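Local coordinates for protein H subunit of photosynthetic reaction center complex (Rhodopseudomonas palustris, PDB 6Z5S) that is probably anchored by one membrane helix and caps the cytoplasmic side of the photosynthetic reaction centre, packing against its other subunits, at residues 33-38 / 73-78; 111-116 / 231-236; 131-136 / 223-228; 176-181 / 189-194. All blocks are in the same frame, centred on the assembly; numbering follows the deposited sequence.

Contact 1: residues 33-38 / 73-78; sequences KREGYP and VPSTSN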
loop_
_atom_site.group_PDB
_atom_site.type_symbol
_atom_site.label_atom_id
_atom_site.label_comp_id
_atom_site.label_asym_id
_atom_site.label_seq_id
_atom_site.Cartn_x
_atom_site.Cartn_y
_atom_site.Cartn_z
ATOM N N LYS D 33 -13.695 -19.187 -2.099
ATOM C CA LYS D 33 -14.383 -20.409 -1.713
ATOM C C LYS D 33 -14.006 -21.592 -2.588
ATOM O O LYS D 33 -14.821 -22.495 -2.790
ATOM C CB LYS D 33 -15.891 -20.192 -1.736
ATOM C CG LYS D 33 -16.340 -19.132 -0.775
ATOM C CD LYS D 33 -17.780 -19.294 -0.410
ATOM C CE LYS D 33 -18.184 -18.266 0.611
ATOM N NZ LYS D 33 -19.597 -18.425 1.005
ATOM N N ARG D 34 -12.787 -21.611 -3.105
ATOM C CA ARG D 34 -12.316 -22.722 -3.912
ATOM C C ARG D 34 -11.663 -23.816 -3.083
ATOM O O ARG D 34 -11.312 -24.860 -3.634
ATOM C CB ARG D 34 -11.338 -22.223 -4.975
ATOM C CG ARG D 34 -11.987 -21.412 -6.077
ATOM C CD ARG D 34 -11.136 -21.419 -7.324
ATOM N NE ARG D 34 -11.761 -20.700 -8.425
ATOM C CZ ARG D 34 -12.686 -21.213 -9.227
ATOM N NH1 ARG D 34 -13.107 -22.456 -9.054
ATOM N NH2 ARG D 34 -13.191 -20.482 -10.204
ATOM N N GLU D 35 -11.485 -23.605 -1.785
ATOM C CA GLU D 35 -11.013 -24.646 -0.886
ATOM C C GLU D 35 -11.875 -24.625 0.361
ATOM O O GLU D 35 -12.304 -23.560 0.804
ATOM C CB GLU D 35 -9.540 -24.459 -0.497
ATOM C CG GLU D 35 -8.557 -24.537 -1.652
ATOM C CD GLU D 35 -7.985 -25.930 -1.855
ATOM O OE1 GLU D 35 -8.387 -26.859 -1.128
ATOM O OE2 GLU D 35 -7.126 -26.095 -2.744
ATOM N N GLY D 36 -12.127 -25.802 0.919
ATOM C CA GLY D 36 -12.814 -25.889 2.189
ATOM C C GLY D 36 -14.316 -25.850 2.119
ATOM O O GLY D 36 -14.956 -25.478 3.103
ATOM N N TYR D 37 -14.906 -26.228 0.993
ATOM C CA TYR D 37 -16.348 -26.181 0.829
ATOM C C TYR D 37 -16.819 -27.446 0.135
ATOM O O TYR D 37 -16.081 -28.022 -0.671
ATOM C CB TYR D 37 -16.778 -24.948 0.025
ATOM C CG TYR D 37 -16.759 -23.696 0.850
ATOM C CD1 TYR D 37 -15.604 -22.943 0.967
ATOM C CD2 TYR D 37 -17.883 -23.279 1.530
ATOM C CE1 TYR D 37 -15.574 -21.811 1.729
ATOM C CE2 TYR D 37 -17.864 -22.140 2.294
ATOM C CZ TYR D 37 -16.707 -21.412 2.392
ATOM O OH TYR D 37 -16.684 -20.271 3.152
ATOM N N PRO D 38 -18.042 -27.904 0.424
ATOM C CA PRO D 38 -19.051 -27.318 1.311
ATOM C C PRO D 38 -18.683 -27.380 2.781
ATOM O O PRO D 38 -17.774 -28.103 3.164
ATOM C CB PRO D 38 -20.292 -28.169 1.041
ATOM C CG PRO D 38 -20.002 -28.911 -0.200
ATOM C CD PRO D 38 -18.544 -29.127 -0.213
ATOM N N VAL D 73 -8.963 -28.258 -8.230
ATOM C CA VAL D 73 -9.267 -27.770 -6.890
ATOM C C VAL D 73 -10.769 -27.537 -6.811
ATOM O O VAL D 73 -11.391 -27.196 -7.826
ATOM C CB VAL D 73 -8.478 -26.498 -6.552
ATOM C CG1 VAL D 73 -7.001 -26.794 -6.535
ATOM C CG2 VAL D 73 -8.795 -25.395 -7.533
ATOM N N PRO D 74 -11.401 -27.705 -5.642
ATOM C CA PRO D 74 -10.870 -28.027 -4.313
ATOM C C PRO D 74 -10.157 -29.369 -4.202
ATOM O O PRO D 74 -10.516 -30.324 -4.882
ATOM C CB PRO D 74 -12.125 -28.030 -3.442
ATOM C CG PRO D 74 -13.218 -28.319 -4.374
ATOM C CD PRO D 74 -12.864 -27.582 -5.609
ATOM N N SER D 75 -9.143 -29.425 -3.342
ATOM C CA SER D 75 -8.402 -30.657 -3.083
ATOM C C SER D 75 -9.075 -31.416 -1.942
ATOM O O SER D 75 -8.606 -31.457 -0.805
ATOM C CB SER D 75 -6.948 -30.344 -2.763
ATOM O OG SER D 75 -6.314 -29.695 -3.845
ATOM N N THR D 76 -10.205 -32.036 -2.275
ATOM C CA THR D 76 -11.017 -32.682 -1.252
ATOM C C THR D 76 -10.321 -33.899 -0.657
ATOM O O THR D 76 -10.573 -34.250 0.500
ATOM C CB THR D 76 -12.371 -33.065 -1.839
ATOM O OG1 THR D 76 -12.961 -31.910 -2.442
ATOM C CG2 THR D 76 -13.299 -33.572 -0.756
ATOM N N SER D 77 -9.433 -34.542 -1.412
ATOM C CA SER D 77 -8.707 -35.684 -0.877
ATOM C C SER D 77 -7.676 -35.294 0.170
ATOM O O SER D 77 -7.154 -36.178 0.853
ATOM C CB SER D 77 -8.017 -36.443 -2.006
ATOM O OG SER D 77 -7.019 -35.648 -2.616
ATOM N N ASN D 78 -7.374 -34.010 0.318
ATOM C CA ASN D 78 -6.406 -33.547 1.300
ATOM C C ASN D 78 -7.032 -33.257 2.654
ATOM O O ASN D 78 -6.310 -32.894 3.586
ATOM C CB ASN D 78 -5.701 -32.288 0.793
ATOM C CG ASN D 78 -4.865 -32.546 -0.436
ATOM O OD1 ASN D 78 -5.095 -33.504 -1.165
ATOM N ND2 ASN D 78 -3.885 -31.691 -0.672
#
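Glu35 and Pro74 bring the two backbones closest, with their CA atoms 4.8 Å apart, and neither segment is in a regular sheet pairing with the other. The carbonyl O of Arg34 rests on the proline, 3.3 Å from Pro74 CA. It also lies close to Pro74 N, which has no hydrogen to donate, so this is packing. The peptide bond before Pro74 is cis. Ser75 is the centre of an inverse gamma turn.

Glu35 carries most of the side-chain contact. CG stands anti to the carbonyl carbon, and the chain bends at chi2 (-93°). OE1 accepts a weak bond from the backbone Ser75 N at 3.5 Å, nearly straight at 165°. OE2 lies 3.9 Å from Val73 CG1, and the side chains of Glu35 and Val73 cross at about a right angle. The stronger partner of Glu35 OE1 is a basic side chain of a neighbouring protein chain, in a salt bridge. Ser75 OG bonds instead to Lys71. An alanine in place of Glu35 would probably leave that basic group without its mate and Ser75 N without its weak acceptor.

Arg34 pairs with Glu31 and reaches the carbonyl of Asp59. Lys33 forms a salt bridge with cardiolipin. The contact thus joins the loop after membrane helix 9-31 to the end of hairpin strand 70-73, beside a cardiolipin pocket at the foot of the membrane anchor.

Contact 2: residues 111-116 / 231-236; sequences SYAQRA and EEDKIC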
loop_
_atom_site.group_PDB
_atom_site.type_symbol
_atom_site.label_atom_id
_atom_site.label_comp_id
_atom_site.label_asym_id
_atom_site.label_seq_id
_atom_site.Cartn_x
_atom_site.Cartn_y
_atom_site.Cartn_z
ATOM N N SER D 111 -1.753 -31.291 13.175
ATOM C CA SER D 111 -2.465 -31.810 12.022
ATOM C C SER D 111 -1.656 -31.619 10.749
ATOM O O SER D 111 -0.821 -30.718 10.645
ATOM C CB SER D 111 -3.811 -31.115 11.879
ATOM O OG SER D 111 -4.475 -31.062 13.120
ATOM N N TYR D 112 -1.913 -32.484 9.775
ATOM C CA TYR D 112 -1.321 -32.360 8.456
ATOM C C TYR D 112 -2.395 -32.626 7.418
ATOM O O TYR D 112 -3.485 -33.103 7.728
ATOM C CB TYR D 112 -0.140 -33.316 8.268
ATOM C CG TYR D 112 -0.465 -34.760 8.543
ATOM C CD1 TYR D 112 -0.363 -35.280 9.819
ATOM C CD2 TYR D 112 -0.867 -35.605 7.526
ATOM C CE1 TYR D 112 -0.656 -36.591 10.075
ATOM C CE2 TYR D 112 -1.161 -36.920 7.775
ATOM C CZ TYR D 112 -1.054 -37.408 9.050
ATOM O OH TYR D 112 -1.345 -38.722 9.310
ATOM N N ALA D 113 -2.085 -32.291 6.176
ATOM C CA ALA D 113 -2.977 -32.555 5.063
ATOM C C ALA D 113 -2.523 -33.804 4.327
ATOM O O ALA D 113 -1.333 -34.115 4.271
ATOM C CB ALA D 113 -3.022 -31.369 4.102
ATOM N N GLN D 114 -3.486 -34.524 3.762
ATOM C CA GLN D 114 -3.185 -35.712 2.972
ATOM C C GLN D 114 -2.675 -35.280 1.599
ATOM O O GLN D 114 -3.339 -35.420 0.572
ATOM C CB GLN D 114 -4.408 -36.607 2.859
ATOM C CG GLN D 114 -4.069 -38.039 2.537
ATOM C CD GLN D 114 -3.312 -38.709 3.653
ATOM O OE1 GLN D 114 -3.688 -38.609 4.817
ATOM N NE2 GLN D 114 -2.230 -39.387 3.308
ATOM N N ARG D 115 -1.466 -34.732 1.601
ATOM C CA ARG D 115 -0.836 -34.300 0.369
ATOM C C ARG D 115 -0.420 -35.504 -0.466
ATOM O O ARG D 115 -0.428 -36.650 -0.012
ATOM C CB ARG D 115 0.379 -33.429 0.664
ATOM C CG ARG D 115 0.086 -32.197 1.480
ATOM C CD ARG D 115 1.276 -31.269 1.487
ATOM N NE ARG D 115 1.248 -30.328 0.385
ATOM C CZ ARG D 115 2.195 -29.432 0.150
ATOM N NH1 ARG D 115 3.251 -29.355 0.941
ATOM N NH2 ARG D 115 2.080 -28.617 -0.881
ATOM N N ALA D 116 -0.053 -35.232 -1.713
ATOM C CA ALA D 116 0.422 -36.288 -2.592
ATOM C C ALA D 116 1.725 -36.863 -2.061
ATOM O O ALA D 116 2.622 -36.128 -1.641
ATOM C CB ALA D 116 0.618 -35.751 -4.006
ATOM N N GLU D 231 5.289 -36.518 3.497
ATOM C CA GLU D 231 6.238 -36.602 4.597
ATOM C C GLU D 231 6.615 -35.222 5.107
ATOM O O GLU D 231 6.865 -35.057 6.302
ATOM C CB GLU D 231 7.478 -37.368 4.158
ATOM C CG GLU D 231 7.187 -38.775 3.697
ATOM C CD GLU D 231 8.081 -39.213 2.557
ATOM O OE1 GLU D 231 8.741 -38.347 1.950
ATOM O OE2 GLU D 231 8.120 -40.425 2.263
ATOM N N GLU D 232 6.663 -34.228 4.223
ATOM C CA GLU D 232 6.924 -32.861 4.656
ATOM C C GLU D 232 5.860 -32.385 5.636
ATOM O O GLU D 232 6.183 -31.883 6.723
ATOM C CB GLU D 232 6.994 -31.933 3.448
ATOM C CG GLU D 232 8.320 -31.951 2.725
ATOM C CD GLU D 232 8.398 -30.888 1.653
ATOM O OE1 GLU D 232 8.256 -31.229 0.461
ATOM O OE2 GLU D 232 8.596 -29.708 2.003
ATOM N N ASP D 233 4.583 -32.517 5.266
ATOM C CA ASP D 233 3.545 -32.142 6.219
ATOM C C ASP D 233 3.617 -32.980 7.482
ATOM O O ASP D 233 3.420 -32.457 8.577
ATOM C CB ASP D 233 2.143 -32.226 5.622
ATOM C CG ASP D 233 1.724 -30.944 4.950
ATOM O OD1 ASP D 233 2.407 -29.919 5.135
ATOM O OD2 ASP D 233 0.639 -30.924 4.347
ATOM N N LYS D 234 3.901 -34.275 7.361
ATOM C CA LYS D 234 3.926 -35.109 8.558
ATOM C C LYS D 234 5.026 -34.675 9.516
ATOM O O LYS D 234 4.814 -34.632 10.731
ATOM C CB LYS D 234 4.088 -36.573 8.177
ATOM C CG LYS D 234 2.777 -37.233 7.866
ATOM C CD LYS D 234 2.955 -38.676 7.497
ATOM C CE LYS D 234 1.659 -39.267 6.999
ATOM N NZ LYS D 234 1.864 -40.637 6.466
ATOM N N ILE D 235 6.191 -34.304 8.990
ATOM C CA ILE D 235 7.300 -33.902 9.849
ATOM C C ILE D 235 7.019 -32.548 10.488
ATOM O O ILE D 235 7.133 -32.384 11.712
ATOM C CB ILE D 235 8.613 -33.894 9.051
ATOM C CG1 ILE D 235 9.006 -35.320 8.686
ATOM C CG2 ILE D 235 9.714 -33.239 9.845
ATOM C CD1 ILE D 235 9.914 -35.409 7.497
ATOM N N CYS D 236 6.648 -31.556 9.674
ATOM C CA CYS D 236 6.332 -30.254 10.250
ATOM C C CYS D 236 5.167 -30.340 11.225
ATOM O O CYS D 236 5.122 -29.589 12.199
ATOM C CB CYS D 236 6.039 -29.234 9.153
ATOM S SG CYS D 236 7.238 -29.199 7.816
#
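Tyr112 and Asp233 mark the closest approach of the backbones, CA to CA 5.4 Å, where the extended loop 111-116 passes helix 229-245.

With CG between the backbone N and the carbonyl carbon (chi1 55°), the Tyr112 ring is laid against Lys234. Lys234 CG sits over the centre of one ring face, 3.8 Å from the centroid and 5° off the ring normal, which is a CH-pi contact. The lysine chain is extended beyond CG, and its CE comes 3.8 Å from Tyr112 CE2 and near the hydroxyl. Tyr112 CB packs on Asp233 CB at 3.7 Å. Arg80 makes a cation-pi contact with the same ring.

Asp233 also meets the residues that follow. Its OD2 lies 3.7 Å from Ala113 CB and against the aliphatic part of Arg115. Arg115 CD lies 3.5 Å from Asp233 CG. The opposite charges stay beyond a salt bridge, with Arg115 NE 4.1 Å from Asp233 OD2. Both polar ends have partners in another protein chain: Arg115 NE pairs with an acidic side chain, and Asp233 OD2 accepts a hydrogen bond from a backbone group of that other chain. The Asp233 carboxylate is therefore probably held by that chain more than by Arg115.

The helix is packed on more than one side. Tyr112 also touches Ala237, while Ile235 packs on Leu190 and Pro192 of strand 188-192, joining the loop, the helix and the edge of the beta sheet.

Contact 3: residues 131-136 / 223-228; sequences PLRAAK and KGDQVS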
loop_
_atom_site.group_PDB
_atom_site.type_symbol
_atom_site.label_atom_id
_atom_site.label_comp_id
_atom_site.label_asym_id
_atom_site.label_seq_id
_atom_site.Cartn_x
_atom_site.Cartn_y
_atom_site.Cartn_z
ATOM N N PRO D 131 19.242 -33.843 0.024
ATOM C CA PRO D 131 20.427 -33.691 0.868
ATOM C C PRO D 131 21.567 -33.087 0.070
ATOM O O PRO D 131 21.659 -33.265 -1.144
ATOM C CB PRO D 131 20.749 -35.125 1.300
ATOM C CG PRO D 131 19.539 -35.916 0.979
ATOM C CD PRO D 131 18.912 -35.259 -0.193
ATOM N N LEU D 132 22.442 -32.357 0.764
ATOM C CA LEU D 132 23.557 -31.717 0.076
ATOM C C LEU D 132 24.466 -32.735 -0.594
ATOM O O LEU D 132 25.111 -32.422 -1.599
ATOM C CB LEU D 132 24.359 -30.852 1.040
ATOM C CG LEU D 132 23.914 -29.399 1.122
ATOM C CD1 LEU D 132 24.799 -28.638 2.081
ATOM C CD2 LEU D 132 23.951 -28.771 -0.251
ATOM N N ARG D 133 24.522 -33.956 -0.064
ATOM C CA ARG D 133 25.254 -35.023 -0.733
ATOM C C ARG D 133 24.664 -35.366 -2.093
ATOM O O ARG D 133 25.333 -36.020 -2.898
ATOM C CB ARG D 133 25.272 -36.269 0.143
ATOM C CG ARG D 133 23.899 -36.850 0.370
ATOM C CD ARG D 133 23.959 -38.155 1.123
ATOM N NE ARG D 133 22.622 -38.630 1.455
ATOM C CZ ARG D 133 22.028 -38.422 2.624
ATOM N NH1 ARG D 133 20.807 -38.886 2.838
ATOM N NH2 ARG D 133 22.657 -37.753 3.579
ATOM N N ALA D 134 23.432 -34.945 -2.369
ATOM C CA ALA D 134 22.772 -35.248 -3.629
ATOM C C ALA D 134 22.632 -34.046 -4.547
ATOM O O ALA D 134 22.147 -34.204 -5.671
ATOM C CB ALA D 134 21.383 -35.844 -3.370
ATOM N N ALA D 135 23.027 -32.857 -4.105
ATOM C CA ALA D 135 22.968 -31.646 -4.918
ATOM C C ALA D 135 24.392 -31.129 -5.059
ATOM O O ALA D 135 24.835 -30.278 -4.286
ATOM C CB ALA D 135 22.054 -30.601 -4.291
ATOM N N LYS D 136 25.111 -31.644 -6.050
ATOM C CA LYS D 136 26.497 -31.253 -6.245
ATOM C C LYS D 136 26.570 -29.883 -6.898
ATOM O O LYS D 136 25.821 -29.580 -7.830
ATOM C CB LYS D 136 27.233 -32.287 -7.092
ATOM C CG LYS D 136 27.276 -33.684 -6.483
ATOM C CD LYS D 136 28.209 -33.761 -5.276
ATOM C CE LYS D 136 27.456 -33.648 -3.954
ATOM N NZ LYS D 136 28.352 -33.828 -2.779
ATOM N N LYS D 223 12.040 -42.840 1.098
ATOM C CA LYS D 223 13.304 -42.838 0.377
ATOM C C LYS D 223 14.387 -42.283 1.295
ATOM O O LYS D 223 14.147 -41.971 2.463
ATOM C CB LYS D 223 13.189 -42.035 -0.912
ATOM C CG LYS D 223 12.008 -42.410 -1.766
ATOM C CD LYS D 223 12.029 -43.874 -2.109
ATOM C CE LYS D 223 11.134 -44.153 -3.294
ATOM N NZ LYS D 223 11.524 -43.323 -4.465
ATOM N N GLY D 224 15.598 -42.144 0.771
ATOM C CA GLY D 224 16.698 -41.666 1.578
ATOM C C GLY D 224 17.224 -40.322 1.126
ATOM O O GLY D 224 17.742 -39.549 1.935
ATOM N N ASP D 225 17.098 -40.030 -0.167
ATOM C CA ASP D 225 17.623 -38.793 -0.728
ATOM C C ASP D 225 16.526 -37.916 -1.313
ATOM O O ASP D 225 16.819 -36.987 -2.069
ATOM C CB ASP D 225 18.678 -39.095 -1.787
ATOM C CG ASP D 225 19.911 -39.743 -1.205
ATOM O OD1 ASP D 225 20.191 -39.522 -0.009
ATOM O OD2 ASP D 225 20.603 -40.471 -1.945
ATOM N N GLN D 226 15.270 -38.190 -0.986
ATOM C CA GLN D 226 14.179 -37.339 -1.421
ATOM C C GLN D 226 13.033 -37.484 -0.436
ATOM O O GLN D 226 12.846 -38.539 0.172
ATOM C CB GLN D 226 13.730 -37.681 -2.842
ATOM C CG GLN D 226 12.837 -38.890 -2.937
ATOM C CD GLN D 226 12.593 -39.309 -4.364
ATOM O OE1 GLN D 226 13.452 -39.139 -5.224
ATOM N NE2 GLN D 226 11.419 -39.861 -4.626
ATOM N N VAL D 227 12.278 -36.408 -0.277
ATOM C CA VAL D 227 11.172 -36.356 0.665
ATOM C C VAL D 227 9.926 -35.906 -0.080
ATOM O O VAL D 227 9.978 -34.980 -0.896
ATOM C CB VAL D 227 11.494 -35.425 1.855
ATOM C CG1 VAL D 227 11.784 -34.017 1.379
ATOM C CG2 VAL D 227 10.361 -35.424 2.858
ATOM N N SER D 228 8.814 -36.581 0.176
ATOM C CA SER D 228 7.558 -36.270 -0.483
ATOM C C SER D 228 6.818 -35.169 0.267
ATOM O O SER D 228 7.112 -34.859 1.421
ATOM C CB SER D 228 6.689 -37.518 -0.583
ATOM O OG SER D 228 6.084 -37.806 0.658
#
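The turn that leaves strand 129-131 meets the loop leading into helix 229-245, with Pro131 and Arg133 set against Gly224 and Asp225. The CA atoms of Pro131 and Asp225 are 6.0 Å apart.

Arg133 grips Asp225 side-on, using NE and NH1 on a single oxygen. Both nitrogens lie 3.0 Å from Asp225 OD1, in a salt bridge that is bent at each donor. The oxygen lies at the edge of the guanidinium, close to its plane. NE meets it on the syn side, 33° out of the carboxylate plane. The two flat groups are turned 56° against each other. NH1 also makes a weak bond to Gly224 O at 3.3 Å.

Arg133 CG stands between the backbone N and the carbonyl carbon (chi1 64°), and the chain then runs extended to NE. Pro131 CB lies 3.8 Å above the guanidinium plane, over its centre. Three residues beyond Asp225, Ser228 is the N-cap of helix 229-245, so the clamp sits just ahead of the helix start. NH2 of Arg133 forms a salt bridge with Glu179 of strand 174-182.

The proline itself packs on the loop backbone, with Pro131 CD 3.3 Å from Asp225 O and Pro131 CG 3.8 Å from Asp225 OD1. Pro131 also touches Glu165 and Trp167 of strand 161-169.

Contact 4: residues 176-181 / 189-194; sequences RYLEVE and VLLPVP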
loop_
_atom_site.group_PDB
_atom_site.type_symbol
_atom_site.label_atom_id
_atom_site.label_comp_id
_atom_site.label_asym_id
_atom_site.label_seq_id
_atom_site.Cartn_x
_atom_site.Cartn_y
_atom_site.Cartn_z
ATOM N N ARG D 176 16.344 -26.298 4.129
ATOM C CA ARG D 176 14.999 -26.591 4.606
ATOM C C ARG D 176 14.976 -27.571 5.769
ATOM O O ARG D 176 14.210 -27.377 6.714
ATOM C CB ARG D 176 14.132 -27.141 3.470
ATOM C CG ARG D 176 14.031 -26.258 2.240
ATOM C CD ARG D 176 13.853 -24.796 2.589
ATOM N NE ARG D 176 12.463 -24.449 2.860
ATOM C CZ ARG D 176 11.630 -23.930 1.964
ATOM N NH1 ARG D 176 12.039 -23.700 0.725
ATOM N NH2 ARG D 176 10.383 -23.641 2.309
ATOM N N TYR D 177 15.792 -28.619 5.733
ATOM C CA TYR D 177 15.758 -29.634 6.773
ATOM C C TYR D 177 17.167 -29.987 7.209
ATOM O O TYR D 177 18.114 -29.919 6.425
ATOM C CB TYR D 177 15.041 -30.900 6.301
ATOM C CG TYR D 177 13.615 -30.658 5.899
ATOM C CD1 TYR D 177 12.599 -30.692 6.837
ATOM C CD2 TYR D 177 13.283 -30.384 4.586
ATOM C CE1 TYR D 177 11.298 -30.462 6.477
ATOM C CE2 TYR D 177 11.984 -30.155 4.217
ATOM C CZ TYR D 177 10.996 -30.194 5.166
ATOM O OH TYR D 177 9.694 -29.965 4.800
ATOM N N LEU D 178 17.291 -30.361 8.477
ATOM C CA LEU D 178 18.489 -30.981 9.018
ATOM C C LEU D 178 18.214 -32.459 9.224
ATOM O O LEU D 178 17.230 -32.823 9.872
ATOM C CB LEU D 178 18.900 -30.351 10.347
ATOM C CG LEU D 178 19.008 -28.834 10.423
ATOM C CD1 LEU D 178 19.391 -28.427 11.828
ATOM C CD2 LEU D 178 20.022 -28.327 9.423
ATOM N N GLU D 179 19.059 -33.306 8.656
ATOM C CA GLU D 179 18.980 -34.724 8.951
ATOM C C GLU D 179 19.589 -34.969 10.318
ATOM O O GLU D 179 20.616 -34.388 10.664
ATOM C CB GLU D 179 19.708 -35.544 7.889
ATOM C CG GLU D 179 19.164 -36.942 7.723
ATOM C CD GLU D 179 19.547 -37.555 6.396
ATOM O OE1 GLU D 179 20.492 -37.050 5.758
ATOM O OE2 GLU D 179 18.904 -38.542 5.986
ATOM N N VAL D 180 18.949 -35.825 11.102
ATOM C CA VAL D 180 19.377 -36.099 12.463
ATOM C C VAL D 180 19.492 -37.598 12.635
ATOM O O VAL D 180 18.490 -38.317 12.527
ATOM C CB VAL D 180 18.411 -35.518 13.501
ATOM C CG1 VAL D 180 18.830 -35.951 14.872
ATOM C CG2 VAL D 180 18.393 -34.009 13.407
ATOM N N GLU D 181 20.710 -38.069 12.867
ATOM C CA GLU D 181 20.941 -39.414 13.363
ATOM C C GLU D 181 20.417 -39.477 14.787
ATOM O O GLU D 181 20.966 -38.826 15.681
ATOM C CB GLU D 181 22.428 -39.740 13.308
ATOM C CG GLU D 181 22.787 -41.148 13.718
ATOM C CD GLU D 181 22.291 -42.180 12.730
ATOM O OE1 GLU D 181 22.121 -41.839 11.542
ATOM O OE2 GLU D 181 22.079 -43.337 13.141
ATOM N N VAL D 189 16.074 -38.896 10.985
ATOM C CA VAL D 189 14.806 -38.185 10.915
ATOM C C VAL D 189 15.066 -36.744 10.508
ATOM O O VAL D 189 16.125 -36.178 10.790
ATOM C CB VAL D 189 14.044 -38.242 12.252
ATOM C CG1 VAL D 189 13.608 -39.659 12.539
ATOM C CG2 VAL D 189 14.912 -37.717 13.367
ATOM N N LEU D 190 14.092 -36.146 9.842
ATOM C CA LEU D 190 14.239 -34.776 9.387
ATOM C C LEU D 190 13.791 -33.805 10.468
ATOM O O LEU D 190 12.932 -34.113 11.296
ATOM C CB LEU D 190 13.439 -34.542 8.110
ATOM C CG LEU D 190 14.069 -35.145 6.857
ATOM C CD1 LEU D 190 13.197 -34.884 5.658
ATOM C CD2 LEU D 190 15.452 -34.578 6.642
ATOM N N LEU D 191 14.397 -32.626 10.460
ATOM C CA LEU D 191 14.053 -31.556 11.390
ATOM C C LEU D 191 13.924 -30.267 10.598
ATOM O O LEU D 191 14.925 -29.803 10.016
ATOM C CB LEU D 191 15.117 -31.428 12.475
ATOM C CG LEU D 191 15.188 -30.112 13.233
ATOM C CD1 LEU D 191 13.908 -29.868 13.989
ATOM C CD2 LEU D 191 16.364 -30.134 14.169
ATOM N N PRO D 192 12.737 -29.673 10.521
ATOM C CA PRO D 192 12.591 -28.430 9.763
ATOM C C PRO D 192 13.433 -27.324 10.373
ATOM O O PRO D 192 13.478 -27.154 11.591
ATOM C CB PRO D 192 11.095 -28.124 9.865
ATOM C CG PRO D 192 10.464 -29.411 10.229
ATOM C CD PRO D 192 11.457 -30.126 11.076
ATOM N N VAL D 193 14.116 -26.578 9.505
ATOM C CA VAL D 193 14.986 -25.501 9.978
ATOM C C VAL D 193 14.238 -24.480 10.827
ATOM O O VAL D 193 14.758 -24.096 11.887
ATOM C CB VAL D 193 15.718 -24.853 8.786
ATOM C CG1 VAL D 193 16.448 -23.607 9.230
ATOM C CG2 VAL D 193 16.684 -25.838 8.166
ATOM N N PRO D 194 13.046 -24.004 10.449
ATOM C CA PRO D 194 12.363 -23.021 11.303
ATOM C C PRO D 194 12.047 -23.529 12.694
ATOM O O PRO D 194 11.812 -22.718 13.595
ATOM C CB PRO D 194 11.084 -22.709 10.520
ATOM C CG PRO D 194 11.424 -23.009 9.125
ATOM C CD PRO D 194 12.316 -24.200 9.185
#
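Leu178 pairs with Leu191, and Val180 with Val189, as the antiparallel hydrogen-bonded pairs of this ladder. Each of their four bonds is 2.9 Å long; Leu178 N to Leu191 O is nearly straight at 171°. A fifth bond, Val193 N to Arg176 O, extends the pairing past the end of the strand into a 3-10 turn.

Leu178 and Leu191 lie tightly side by side, pointing the same way, with Leu178 CD1 4.2 Å from Leu191 CD2. On the other face Tyr177 CB packs on Leu190 CD2 at 3.7 Å, and Leu190 CD1 lies over one face of the ring, offset toward the rim. Tyr177 CE1 reaches Pro192 CG at 4.0 Å, and its OH bonds to Glu232. An alanine in place of Tyr177 would probably open a gap beside Pro192 and leave Glu232 without this hydroxyl.

Val193 is partly exposed but still bonded and packed. The loose part is Pro194, which barely touches Arg176, and Glu181, whose OE2 forms a salt bridge with Arg186.

Arg176 and Tyr177 face Trp167, a classic beta bulge. The arrangement is an antiparallel beta hairpin within the PRC-barrel domain, with strand 188-192 outermost in the chain's antiparallel sheet.

Overall arrangement
After membrane helix 9-31 the chain closes its first loop at contact 1, by way of hairpin strands 61-64 and 70-73. Contact 1 is finished before contact 2 opens, yet the two touch where Asn78 meets Gln114. Contact 2 closes the longest loop, bringing helix 229-245 back to residues 111-116. Contact 3 is nested inside it, and contact 4 inside contact 3, as the hairpin. Contacts 3 and 4 have centres about 12 Å apart and share one side of the chain's centre; contacts 1 and 4 lie on opposite sides of it. Contacts 2 and 4 touch through Glu232 and Tyr177, so the C-terminal helix joins the loop 111-116 to the sheet.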